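Local coordinates for protein oxidase/hydroxylase (Streptomyces hygroscopicus subsp. hygroscopicus, PDB 4XCB) that binds nickel, 2-oxoglutarate and hygromycin B in a double-stranded beta-helix fold and probably acts as a 2-oxoglutarate-dependent dioxygenase, at residues 52-57 and 92-97; 142-147 and 218-223. One frame throughout, in Å; residues are numbered along the deposited sequence.

Interaction 1: 52-57 and 92-97. With HY0 (hygromycin b variant), chain G; AKG (2-oxoglutaric acid), chain F.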
ATOM      1  N   THR A  52      12.124  34.973 -15.365  1.00 21.78           N
ATOM      2  CA  THR A  52      11.241  33.923 -15.867  1.00 24.39           C
ATOM      3  C   THR A  52      10.002  34.563 -16.497  1.00 21.99           C
ATOM      4  O   THR A  52       9.387  35.464 -15.909  1.00 23.53           O
ATOM      5  CB  THR A  52      10.802  32.953 -14.732  1.00 23.39           C
ATOM      6  OG1 THR A  52      11.950  32.463 -14.029  1.00 23.43           O
ATOM      7  CG2 THR A  52      10.021  31.766 -15.280  1.00 20.56           C
ATOM      8  N   ARG A  53       9.651  34.115 -17.699  1.00 19.86           N
ATOM      9  CA  ARG A  53       8.392  34.495 -18.333  1.00 16.78           C
ATOM     10  C   ARG A  53       7.562  33.247 -18.557  1.00 17.01           C
ATOM     11  O   ARG A  53       8.106  32.208 -18.937  1.00 17.31           O
ATOM     12  CB  ARG A  53       8.622  35.201 -19.667  1.00 20.49           C
ATOM     13  CG  ARG A  53       9.412  36.486 -19.568  1.00 21.27           C
ATOM     14  CD  ARG A  53       8.655  37.533 -18.765  1.00 19.63           C
ATOM     15  NE  ARG A  53       7.419  37.964 -19.410  1.00 20.98           N
ATOM     16  CZ  ARG A  53       6.639  38.925 -18.921  1.00 25.91           C
ATOM     17  NH1 ARG A  53       6.991  39.544 -17.799  1.00 28.14           N
ATOM     18  NH2 ARG A  53       5.519  39.270 -19.542  1.00 26.81           N
ATOM     19  N   ARG A  54       6.255  33.348 -18.346  1.00 17.78           N
ATOM     20  CA  ARG A  54       5.365  32.199 -18.505  1.00 14.75           C
ATOM     21  C   ARG A  54       4.341  32.425 -19.623  1.00 19.60           C
ATOM     22  O   ARG A  54       3.720  33.486 -19.708  1.00 19.41           O
ATOM     23  CB  ARG A  54       4.652  31.896 -17.184  1.00 17.20           C
ATOM     24  CG  ARG A  54       3.828  30.612 -17.173  1.00 18.03           C
ATOM     25  CD  ARG A  54       3.368  30.301 -15.758  1.00 21.37           C
ATOM     26  NE  ARG A  54       2.298  29.309 -15.726  1.00 20.62           N
ATOM     27  CZ  ARG A  54       2.354  28.182 -15.030  1.00 17.04           C
ATOM     28  NH1 ARG A  54       3.420  27.909 -14.298  1.00 16.63           N
ATOM     29  NH2 ARG A  54       1.335  27.336 -15.053  1.00 14.13           N
ATOM     30  N   TYR A  55       4.186  31.428 -20.490  1.00 15.82           N
ATOM     31  CA  TYR A  55       3.099  31.421 -21.473  1.00 14.68           C
ATOM     32  C   TYR A  55       1.944  30.671 -20.821  1.00 17.72           C
ATOM     33  O   TYR A  55       1.999  29.458 -20.687  1.00 17.44           O
ATOM     34  CB  TYR A  55       3.524  30.740 -22.780  1.00 15.90           C
ATOM     35  CG  TYR A  55       4.729  31.355 -23.471  1.00 17.57           C
ATOM     36  CD1 TYR A  55       4.564  32.245 -24.528  1.00 19.01           C
ATOM     37  CD2 TYR A  55       6.024  31.028 -23.081  1.00 18.09           C
ATOM     38  CE1 TYR A  55       5.656  32.806 -25.169  1.00 19.73           C
ATOM     39  CE2 TYR A  55       7.128  31.591 -23.714  1.00 18.25           C
ATOM     40  CZ  TYR A  55       6.933  32.477 -24.761  1.00 17.44           C
ATOM     41  OH  TYR A  55       8.024  33.039 -25.395  1.00 19.87           O
ATOM     42  N   PRO A  56       0.906  31.392 -20.387  1.00 17.26           N
ATOM     43  CA  PRO A  56       0.002  30.763 -19.418  1.00 18.33           C
ATOM     44  C   PRO A  56      -0.912  29.642 -19.922  1.00 23.00           C
ATOM     45  O   PRO A  56      -1.213  28.728 -19.143  1.00 21.00           O
ATOM     46  CB  PRO A  56      -0.845  31.942 -18.927  1.00 21.77           C
ATOM     47  CG  PRO A  56      -0.799  32.920 -20.014  1.00 22.24           C
ATOM     48  CD  PRO A  56       0.564  32.805 -20.626  1.00 17.86           C
ATOM     49  N   ASP A  57      -1.368  29.703 -21.166  1.00 21.20           N
ATOM     50  CA  ASP A  57      -2.329  28.702 -21.639  1.00 18.59           C
ATOM     51  C   ASP A  57      -2.100  28.452 -23.116  1.00 20.13           C
ATOM     52  O   ASP A  57      -2.781  29.015 -23.966  1.00 20.36           O
ATOM     53  CB  ASP A  57      -3.772  29.164 -21.371  1.00 20.49           C
ATOM     54  CG  ASP A  57      -4.804  28.072 -21.622  1.00 20.38           C
ATOM     55  OD1 ASP A  57      -4.471  27.054 -22.262  1.00 25.60           O
ATOM     56  OD2 ASP A  57      -5.970  28.243 -21.188  1.00 26.26           O
ATOM     57  N   TYR A  92       1.391  24.996 -20.517  1.00 12.87           N
ATOM     58  CA  TYR A  92       2.050  26.289 -20.395  1.00 13.07           C
ATOM     59  C   TYR A  92       3.480  26.254 -20.916  1.00 12.31           C
ATOM     60  O   TYR A  92       4.028  25.190 -21.201  1.00 13.21           O
ATOM     61  CB  TYR A  92       2.034  26.766 -18.938  1.00 15.57           C
ATOM     62  CG  TYR A  92       2.764  25.863 -17.971  1.00 14.56           C
ATOM     63  CD1 TYR A  92       2.104  24.817 -17.339  1.00 13.74           C
ATOM     64  CD2 TYR A  92       4.099  26.080 -17.672  1.00 13.86           C
ATOM     65  CE1 TYR A  92       2.759  23.993 -16.452  1.00 15.64           C
ATOM     66  CE2 TYR A  92       4.764  25.261 -16.790  1.00 16.15           C
ATOM     67  CZ  TYR A  92       4.085  24.222 -16.183  1.00 15.51           C
ATOM     68  OH  TYR A  92       4.756  23.415 -15.298  1.00 21.06           O
ATOM     69  N   GLY A  93       4.069  27.435 -21.051  1.00 14.65           N
ATOM     70  CA  GLY A  93       5.440  27.537 -21.502  1.00 15.84           C
ATOM     71  C   GLY A  93       6.253  28.328 -20.507  1.00 13.74           C
ATOM     72  O   GLY A  93       5.710  29.153 -19.791  1.00 14.86           O
ATOM     73  N   LEU A  94       7.550  28.049 -20.444  1.00 14.05           N
ATOM     74  CA  LEU A  94       8.460  28.773 -19.560  1.00 13.47           C
ATOM     75  C   LEU A  94       9.709  29.180 -20.323  1.00 13.02           C
ATOM     76  O   LEU A  94      10.406  28.335 -20.898  1.00 16.00           O
ATOM     77  CB  LEU A  94       8.841  27.928 -18.347  1.00 13.70           C
ATOM     78  CG  LEU A  94       7.730  27.611 -17.342  1.00 17.04           C
ATOM     79  CD1 LEU A  94       8.248  26.587 -16.339  1.00 15.50           C
ATOM     80  CD2 LEU A  94       7.258  28.885 -16.636  1.00 20.17           C
ATOM     81  N   ARG A  95       9.983  30.481 -20.314  1.00 16.20           N
ATOM     82  CA  ARG A  95      11.185  31.023 -20.919  1.00 16.51           C
ATOM     83  C   ARG A  95      12.041  31.664 -19.836  1.00 16.25           C
ATOM     84  O   ARG A  95      11.576  32.564 -19.149  1.00 15.63           O
ATOM     85  CB  ARG A  95      10.839  32.055 -21.989  1.00 15.95           C
ATOM     86  CG  ARG A  95      12.059  32.630 -22.677  1.00 16.87           C
ATOM     87  CD  ARG A  95      11.676  33.687 -23.690  1.00 17.43           C
ATOM     88  NE  ARG A  95      10.812  33.124 -24.727  1.00 20.72           N
ATOM     89  CZ  ARG A  95      11.275  32.497 -25.804  1.00 20.45           C
ATOM     90  NH1 ARG A  95      12.584  32.367 -25.981  1.00 20.59           N
ATOM     91  NH2 ARG A  95      10.439  31.993 -26.697  1.00 19.71           N
ATOM     92  N   ARG A  96      13.278  31.205 -19.685  1.00 15.04           N
ATOM     93  CA  ARG A  96      14.147  31.697 -18.617  1.00 14.98           C
ATOM     94  C   ARG A  96      15.480  32.220 -19.125  1.00 18.85           C
ATOM     95  O   ARG A  96      16.032  31.711 -20.098  1.00 18.88           O
ATOM     96  CB  ARG A  96      14.413  30.592 -17.593  1.00 18.56           C
ATOM     97  CG  ARG A  96      13.266  30.361 -16.633  1.00 16.49           C
ATOM     98  CD  ARG A  96      13.490  29.101 -15.834  1.00 15.96           C
ATOM     99  NE  ARG A  96      14.805  29.079 -15.207  1.00 16.41           N
ATOM    100  CZ  ARG A  96      15.313  28.016 -14.582  1.00 18.01           C
ATOM    101  NH1 ARG A  96      14.610  26.896 -14.501  1.00 20.37           N
ATOM    102  NH2 ARG A  96      16.524  28.062 -14.043  1.00 18.51           N
ATOM    103  N   THR A  97      16.002  33.222 -18.432  1.00 21.73           N
ATOM    104  CA  THR A  97      17.333  33.739 -18.723  1.00 19.58           C
ATOM    105  C   THR A  97      18.199  33.602 -17.477  1.00 23.19           C
ATOM    106  O   THR A  97      17.749  33.060 -16.464  1.00 22.26           O
ATOM    107  CB  THR A  97      17.277  35.207 -19.192  1.00 23.15           C
ATOM    108  OG1 THR A  97      16.710  36.020 -18.161  1.00 26.64           O
ATOM    109  CG2 THR A  97      16.413  35.328 -20.446  1.00 21.95           C
TER
HETATM  110  C1  HY0 G 303       2.436  26.946  -4.691  1.00 19.29           C
HETATM  111  C2  HY0 G 303       2.452  27.789  -3.436  1.00 21.21           C
HETATM  112  C3  HY0 G 303       1.990  29.201  -3.761  1.00 21.90           C
HETATM  113  C4  HY0 G 303       2.896  29.826  -4.822  1.00 24.65           C
HETATM  114  C5  HY0 G 303       2.993  28.940  -6.067  1.00 22.12           C
HETATM  115  C6  HY0 G 303       3.356  27.525  -5.740  1.00 19.44           C
HETATM  116  N7  HY0 G 303       1.576  27.204  -2.495  1.00 19.55           N
HETATM  117  O8  HY0 G 303       2.905  25.662  -4.351  1.00 19.05           O
HETATM  118  N9  HY0 G 303       2.363  31.094  -5.186  1.00 27.73           N
HETATM  119  C10 HY0 G 303       2.752  32.071  -4.173  1.00 29.89           C
HETATM  120  O11 HY0 G 303       4.001  29.470  -6.901  1.00 19.22           O
HETATM  121  C12 HY0 G 303       4.018  24.884  -8.286  1.00 16.20           C
HETATM  122  C13 HY0 G 303       4.330  25.894  -7.215  1.00 17.41           C
HETATM  123  O14 HY0 G 303       5.434  26.713  -7.513  1.00 17.64           O
HETATM  124  C15 HY0 G 303       6.586  25.938  -7.696  1.00 16.56           C
HETATM  125  C16 HY0 G 303       6.454  25.270  -9.028  1.00 15.64           C
HETATM  126  C17 HY0 G 303       5.197  24.311  -8.946  1.00 14.52           C
HETATM  127  O18 HY0 G 303       3.214  26.742  -6.960  1.00 16.53           O
HETATM  128  C19 HY0 G 303       7.805  26.858  -7.675  1.00 17.62           C
HETATM  129  O20 HY0 G 303       7.998  27.316  -6.334  1.00 20.18           O
HETATM  130  O21 HY0 G 303       6.266  26.202 -10.026  1.00 15.57           O
HETATM  131  O22 HY0 G 303       4.852  23.952 -10.218  1.00 17.34           O
HETATM  132  C23 HY0 G 303       3.457  24.283 -10.366  1.00 14.62           C
HETATM  133  C24 HY0 G 303       3.206  24.710 -11.773  1.00 16.71           C
HETATM  134  C25 HY0 G 303       1.711  24.745 -12.053  1.00 16.13           C
HETATM  135  C26 HY0 G 303       1.054  23.430 -11.683  1.00 14.77           C
HETATM  136  C27 HY0 G 303       1.336  23.154 -10.246  1.00 12.89           C
HETATM  137  O28 HY0 G 303       2.734  23.112 -10.072  1.00 13.64           O
HETATM  138  O29 HY0 G 303       3.144  25.361  -9.385  1.00 15.82           O
HETATM  139  O30 HY0 G 303       3.707  26.028 -12.017  1.00 19.62           O
HETATM  140  O31 HY0 G 303       1.517  25.069 -13.411  1.00 16.64           O
HETATM  141  O32 HY0 G 303       1.535  22.352 -12.490  1.00 15.96           O
HETATM  142  C33 HY0 G 303       0.753  21.792  -9.826  1.00 13.90           C
HETATM  143  C34 HY0 G 303       0.583  21.755  -8.330  1.00 14.76           C
HETATM  144  O35 HY0 G 303      -0.525  22.525  -7.913  1.00 16.38           O
HETATM  145  N36 HY0 G 303       1.676  20.779 -10.181  1.00 15.23           N
HETATM  146  C1  AKG F 302       7.423  22.913 -13.461  1.00 19.85           C
HETATM  147  O1  AKG F 302       6.653  22.576 -12.507  1.00 19.42           O
HETATM  148  O2  AKG F 302       7.049  23.763 -14.324  1.00 19.76           O
HETATM  149  C2  AKG F 302       8.788  22.291 -13.571  1.00 19.31           C
HETATM  150  O5  AKG F 302       9.060  21.395 -12.793  1.00 17.46           O
HETATM  151  C3  AKG F 302       9.782  22.814 -14.595  1.00 17.11           C
HETATM  152  C4  AKG F 302      10.866  21.824 -14.950  1.00 18.53           C
HETATM  153  C5  AKG F 302      11.958  22.519 -15.749  1.00 17.82           C
HETATM  154  O3  AKG F 302      12.890  21.840 -16.263  1.00 19.47           O
HETATM  155  O4  AKG F 302      11.920  23.771 -15.894  1.00 19.23           O
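Strand 52-55 pairs antiparallel with strand 86-96 at one border of the larger sheet of the double-stranded beta-helix. Y92 begins the contact at the active site. Its chi1 of 62° puts CG between the backbone N and the carbonyl carbon, the crowded position, from which the ring stacks on R54 and OH meets AKG O2. The guanidinium of R54 lies over one face of this ring, the two planes 12° apart. This is a cation-pi stack, with R54 CZ 3.9 Å from the centroid of the Y92 ring. The extended R54 side chain then gives NH1 to HY0 O30 and NH2 to HY0 O31, the latter bond nearly straight at 2.8 Å. Y92 OH donates to AKG O2 at 2.5 Å and also hydrogen-bonds K140 NZ. G93 forms a hydrogen-bonded pair with Y55, N to O both ways. The Y55 ring turns its edge to the G93 backbone, where a beta carbon would collide with Y55 CD2. L94 faces the same side as R54. Its CD2 packs 3.9 Å from R54 CG, while L94 CD1 lies 3.7 Å from AKG O2. R95 forms the next hydrogen-bonded pair, with R53. On this other face R95 NE and NH2 both donate to Y55 OH, each at 2.9 Å, so one oxygen takes two bonds in the guanidinium plane. R95 NH1 turns instead to D219 in a salt bridge. R96 returns to the ligand face, and its NE is held by S100. T52 OG1 bonds P50 O and packs 3.6 Å from R96 CG.

Interaction 2: 142-147 and 218-223. With AKG (2-oxoglutaric acid), chain F.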
ATOM      1  N   LEU A 142       7.019  17.307 -20.205  1.00 12.50           N
ATOM      2  CA  LEU A 142       7.833  18.477 -20.460  1.00 11.91           C
ATOM      3  C   LEU A 142       8.538  18.305 -21.798  1.00 14.56           C
ATOM      4  O   LEU A 142       9.350  17.395 -21.971  1.00 15.84           O
ATOM      5  CB  LEU A 142       8.870  18.689 -19.347  1.00 12.90           C
ATOM      6  CG  LEU A 142       8.405  18.686 -17.894  1.00 14.37           C
ATOM      7  CD1 LEU A 142       9.589  18.799 -16.963  1.00 16.63           C
ATOM      8  CD2 LEU A 142       7.477  19.826 -17.628  1.00 18.52           C
ATOM      9  N   VAL A 143       8.213  19.182 -22.738  1.00 15.08           N
ATOM     10  CA  VAL A 143       8.860  19.205 -24.034  1.00 13.83           C
ATOM     11  C   VAL A 143       9.927  20.300 -24.040  1.00 13.54           C
ATOM     12  O   VAL A 143       9.626  21.502 -24.089  1.00 14.36           O
ATOM     13  CB  VAL A 143       7.842  19.458 -25.171  1.00 12.85           C
ATOM     14  CG1 VAL A 143       8.568  19.403 -26.520  1.00 12.77           C
ATOM     15  CG2 VAL A 143       6.683  18.458 -25.096  1.00 15.28           C
ATOM     16  N   TYR A 144      11.188  19.890 -23.983  1.00 13.63           N
ATOM     17  CA  TYR A 144      12.258  20.874 -23.942  1.00 14.78           C
ATOM     18  C   TYR A 144      12.570  21.390 -25.330  1.00 13.30           C
ATOM     19  O   TYR A 144      12.621  20.625 -26.297  1.00 14.71           O
ATOM     20  CB  TYR A 144      13.508  20.282 -23.293  1.00 12.31           C
ATOM     21  CG  TYR A 144      13.367  20.104 -21.803  1.00 16.05           C
ATOM     22  CD1 TYR A 144      12.934  18.893 -21.269  1.00 14.71           C
ATOM     23  CD2 TYR A 144      13.628  21.160 -20.930  1.00 17.47           C
ATOM     24  CE1 TYR A 144      12.790  18.729 -19.900  1.00 16.13           C
ATOM     25  CE2 TYR A 144      13.478  21.003 -19.552  1.00 17.99           C
ATOM     26  CZ  TYR A 144      13.062  19.788 -19.049  1.00 18.85           C
ATOM     27  OH  TYR A 144      12.924  19.628 -17.682  1.00 17.17           O
ATOM     28  N   LEU A 145      12.768  22.697 -25.425  1.00 14.77           N
ATOM     29  CA  LEU A 145      12.995  23.343 -26.707  1.00 13.07           C
ATOM     30  C   LEU A 145      14.349  24.024 -26.710  1.00 15.24           C
ATOM     31  O   LEU A 145      14.616  24.880 -27.551  1.00 17.38           O
ATOM     32  CB  LEU A 145      11.896  24.367 -27.004  1.00 15.36           C
ATOM     33  CG  LEU A 145      10.460  23.847 -27.088  1.00 14.11           C
ATOM     34  CD1 LEU A 145       9.480  24.987 -27.384  1.00 16.32           C
ATOM     35  CD2 LEU A 145      10.353  22.741 -28.121  1.00 15.23           C
ATOM     36  N   SER A 146      15.195  23.658 -25.747  1.00 16.96           N
ATOM     37  CA  SER A 146      16.593  24.079 -25.758  1.00 16.67           C
ATOM     38  C   SER A 146      17.437  23.007 -25.081  1.00 18.54           C
ATOM     39  O   SER A 146      16.907  22.144 -24.387  1.00 17.20           O
ATOM     40  CB  SER A 146      16.773  25.434 -25.071  1.00 17.08           C
ATOM     41  OG  SER A 146      16.410  25.397 -23.701  1.00 19.78           O
ATOM     42  N   ASP A 147      18.745  23.058 -25.308  1.00 17.56           N
ATOM     43  CA  ASP A 147      19.665  22.105 -24.710  1.00 15.47           C
ATOM     44  C   ASP A 147      20.011  22.532 -23.299  1.00 15.19           C
ATOM     45  O   ASP A 147      20.303  23.703 -23.048  1.00 17.66           O
ATOM     46  CB  ASP A 147      20.951  21.991 -25.522  1.00 15.41           C
ATOM     47  CG  ASP A 147      20.750  21.328 -26.866  1.00 21.99           C
ATOM     48  OD1 ASP A 147      21.711  21.354 -27.665  1.00 26.54           O
ATOM     49  OD2 ASP A 147      19.662  20.781 -27.136  1.00 23.30           O
ATOM     50  N   GLY A 218      21.684  32.741 -23.282  1.00 24.72           N
ATOM     51  CA  GLY A 218      20.752  32.034 -24.141  1.00 24.98           C
ATOM     52  C   GLY A 218      19.515  31.634 -23.367  1.00 24.83           C
ATOM     53  O   GLY A 218      19.611  31.250 -22.205  1.00 23.82           O
ATOM     54  N   ASP A 219      18.355  31.734 -24.006  1.00 20.98           N
ATOM     55  CA  ASP A 219      17.092  31.408 -23.340  1.00 16.20           C
ATOM     56  C   ASP A 219      16.939  29.927 -23.046  1.00 19.89           C
ATOM     57  O   ASP A 219      17.232  29.079 -23.888  1.00 20.15           O
ATOM     58  CB  ASP A 219      15.896  31.849 -24.183  1.00 15.86           C
ATOM     59  CG  ASP A 219      15.712  33.348 -24.197  1.00 19.88           C
ATOM     60  OD1 ASP A 219      14.710  33.812 -24.788  1.00 24.44           O
ATOM     61  OD2 ASP A 219      16.564  34.057 -23.621  1.00 26.48           O
ATOM     62  N   ARG A 220      16.444  29.627 -21.852  1.00 20.54           N
ATOM     63  CA  ARG A 220      16.072  28.264 -21.503  1.00 16.23           C
ATOM     64  C   ARG A 220      14.579  28.159 -21.753  1.00 14.26           C
ATOM     65  O   ARG A 220      13.812  28.986 -21.264  1.00 16.82           O
ATOM     66  CB  ARG A 220      16.427  27.956 -20.049  1.00 18.17           C
ATOM     67  CG  ARG A 220      16.125  26.547 -19.577  1.00 15.14           C
ATOM     68  CD  ARG A 220      16.169  26.515 -18.043  1.00 14.01           C
ATOM     69  NE  ARG A 220      16.216  25.161 -17.494  1.00 16.72           N
ATOM     70  CZ  ARG A 220      15.141  24.417 -17.263  1.00 19.93           C
ATOM     71  NH1 ARG A 220      13.936  24.891 -17.569  1.00 16.17           N
ATOM     72  NH2 ARG A 220      15.278  23.198 -16.746  1.00 17.85           N
ATOM     73  N   LEU A 221      14.166  27.154 -22.520  1.00 13.17           N
ATOM     74  CA  LEU A 221      12.802  27.145 -23.053  1.00 15.88           C
ATOM     75  C   LEU A 221      12.158  25.759 -23.038  1.00 15.61           C
ATOM     76  O   LEU A 221      12.765  24.773 -23.439  1.00 14.44           O
ATOM     77  CB  LEU A 221      12.803  27.687 -24.485  1.00 18.11           C
ATOM     78  CG  LEU A 221      11.437  28.101 -25.039  1.00 16.53           C
ATOM     79  CD1 LEU A 221      10.842  29.235 -24.220  1.00 19.52           C
ATOM     80  CD2 LEU A 221      11.573  28.511 -26.498  1.00 22.77           C
ATOM     81  N   LEU A 222      10.912  25.690 -22.589  1.00 15.15           N
ATOM     82  CA  LEU A 222      10.192  24.432 -22.653  1.00 14.66           C
ATOM     83  C   LEU A 222       8.704  24.672 -22.586  1.00 13.48           C
ATOM     84  O   LEU A 222       8.259  25.759 -22.232  1.00 14.70           O
ATOM     85  CB  LEU A 222      10.607  23.489 -21.524  1.00 16.79           C
ATOM     86  CG  LEU A 222       9.973  23.748 -20.159  1.00 18.87           C
ATOM     87  CD1 LEU A 222      10.255  22.601 -19.220  1.00 21.89           C
ATOM     88  CD2 LEU A 222      10.465  25.045 -19.561  1.00 24.71           C
ATOM     89  N   THR A 223       7.948  23.644 -22.948  1.00 14.45           N
ATOM     90  CA  THR A 223       6.499  23.664 -22.801  1.00 14.53           C
ATOM     91  C   THR A 223       6.063  22.449 -21.996  1.00 15.21           C
ATOM     92  O   THR A 223       6.599  21.359 -22.167  1.00 19.76           O
ATOM     93  CB  THR A 223       5.799  23.672 -24.168  1.00 14.68           C
ATOM     94  OG1 THR A 223       6.214  22.519 -24.912  1.00 18.71           O
ATOM     95  CG2 THR A 223       6.181  24.933 -24.946  1.00 15.19           C
TER
HETATM   96  C1  AKG F 302       7.423  22.913 -13.461  1.00 19.85           C
HETATM   97  O1  AKG F 302       6.653  22.576 -12.507  1.00 19.42           O
HETATM   98  O2  AKG F 302       7.049  23.763 -14.324  1.00 19.76           O
HETATM   99  C2  AKG F 302       8.788  22.291 -13.571  1.00 19.31           C
HETATM  100  O5  AKG F 302       9.060  21.395 -12.793  1.00 17.46           O
HETATM  101  C3  AKG F 302       9.782  22.814 -14.595  1.00 17.11           C
HETATM  102  C4  AKG F 302      10.866  21.824 -14.950  1.00 18.53           C
HETATM  103  C5  AKG F 302      11.958  22.519 -15.749  1.00 17.82           C
HETATM  104  O3  AKG F 302      12.890  21.840 -16.263  1.00 19.47           O
HETATM  105  O4  AKG F 302      11.920  23.771 -15.894  1.00 19.23           O
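The end of strand 139-144 runs antiparallel to the start of strand 220-229 in the larger sheet of the double-stranded beta-helix, and their ligand face binds the distal carboxylate of 2-oxoglutarate. V143 and T223 form the hydrogen-bonded pair. V143 N donates to T223 O at 2.8 Å, nearly along the C=O axis. T223 N returns the bond to V143 O from above the carbonyl plane. Just past the end of strand 139-144, L145 N donates to L221 O at 2.9 Å, again from above the carbonyl plane. Beyond it the pattern changes: L221 N donates to a side chain, S146 OG, at 3.1 Å. The S146 chi1 of 62° sets that oxygen between its own N and carbonyl carbon. L145 O is taken by R36 NE of helix 29-40. T223 OG1 is buried against V143 CB and has no polar partner in the model.

On the ligand face, R220 is extended, with CG anti to the backbone N. Its guanidinium meets the carboxylate with two nitrogens. R220 NH2 donates to AKG O3 at 2.8 Å and NH1 to AKG O4 at 2.9 Å. NH2 also makes a weak bond to G154 O. Y144 OH gives AKG O3 a second donor at 2.6 Å, and the ring turns its edge to that oxygen. L222 CD1 packs 3.6 Å from Y144 CE2 and also touches AKG C5. L142 CD1 lies against AKG C4. A phenylalanine here lacks the hydroxyl, so AKG O3 would lose its Y144 bond and the carboxylate would probably be held less firmly. The carboxylate thus faces one guanidinium, which holds both its oxygens, and a hydroxyl, which together are likely to keep it ionised and to set its orientation.

In the fold
The two contacts belong to one antiparallel sheet, their centres about 10 Å apart. Across it the strands follow the order 139-144, 220-229, 86-96, 52-55, so interaction 2 adjoins interaction 1 through the neighbouring strands 220-229 and 86-96. R96 O and R220 N probably share a hydrogen bond there, and the R95 salt bridge to D219 ties the contacts too. Both segments of interaction 1 come earlier in the chain than those of interaction 2. Both contacts meet the same 2-oxoglutarate: 52-57 with 92-97 touches its carboxylate at C1 and the hygromycin B variant, while 142-147 with 218-223 binds the carboxylate at C5. One sheet therefore positions the cosubstrate at both ends, near the nickel bound by H105 and H209.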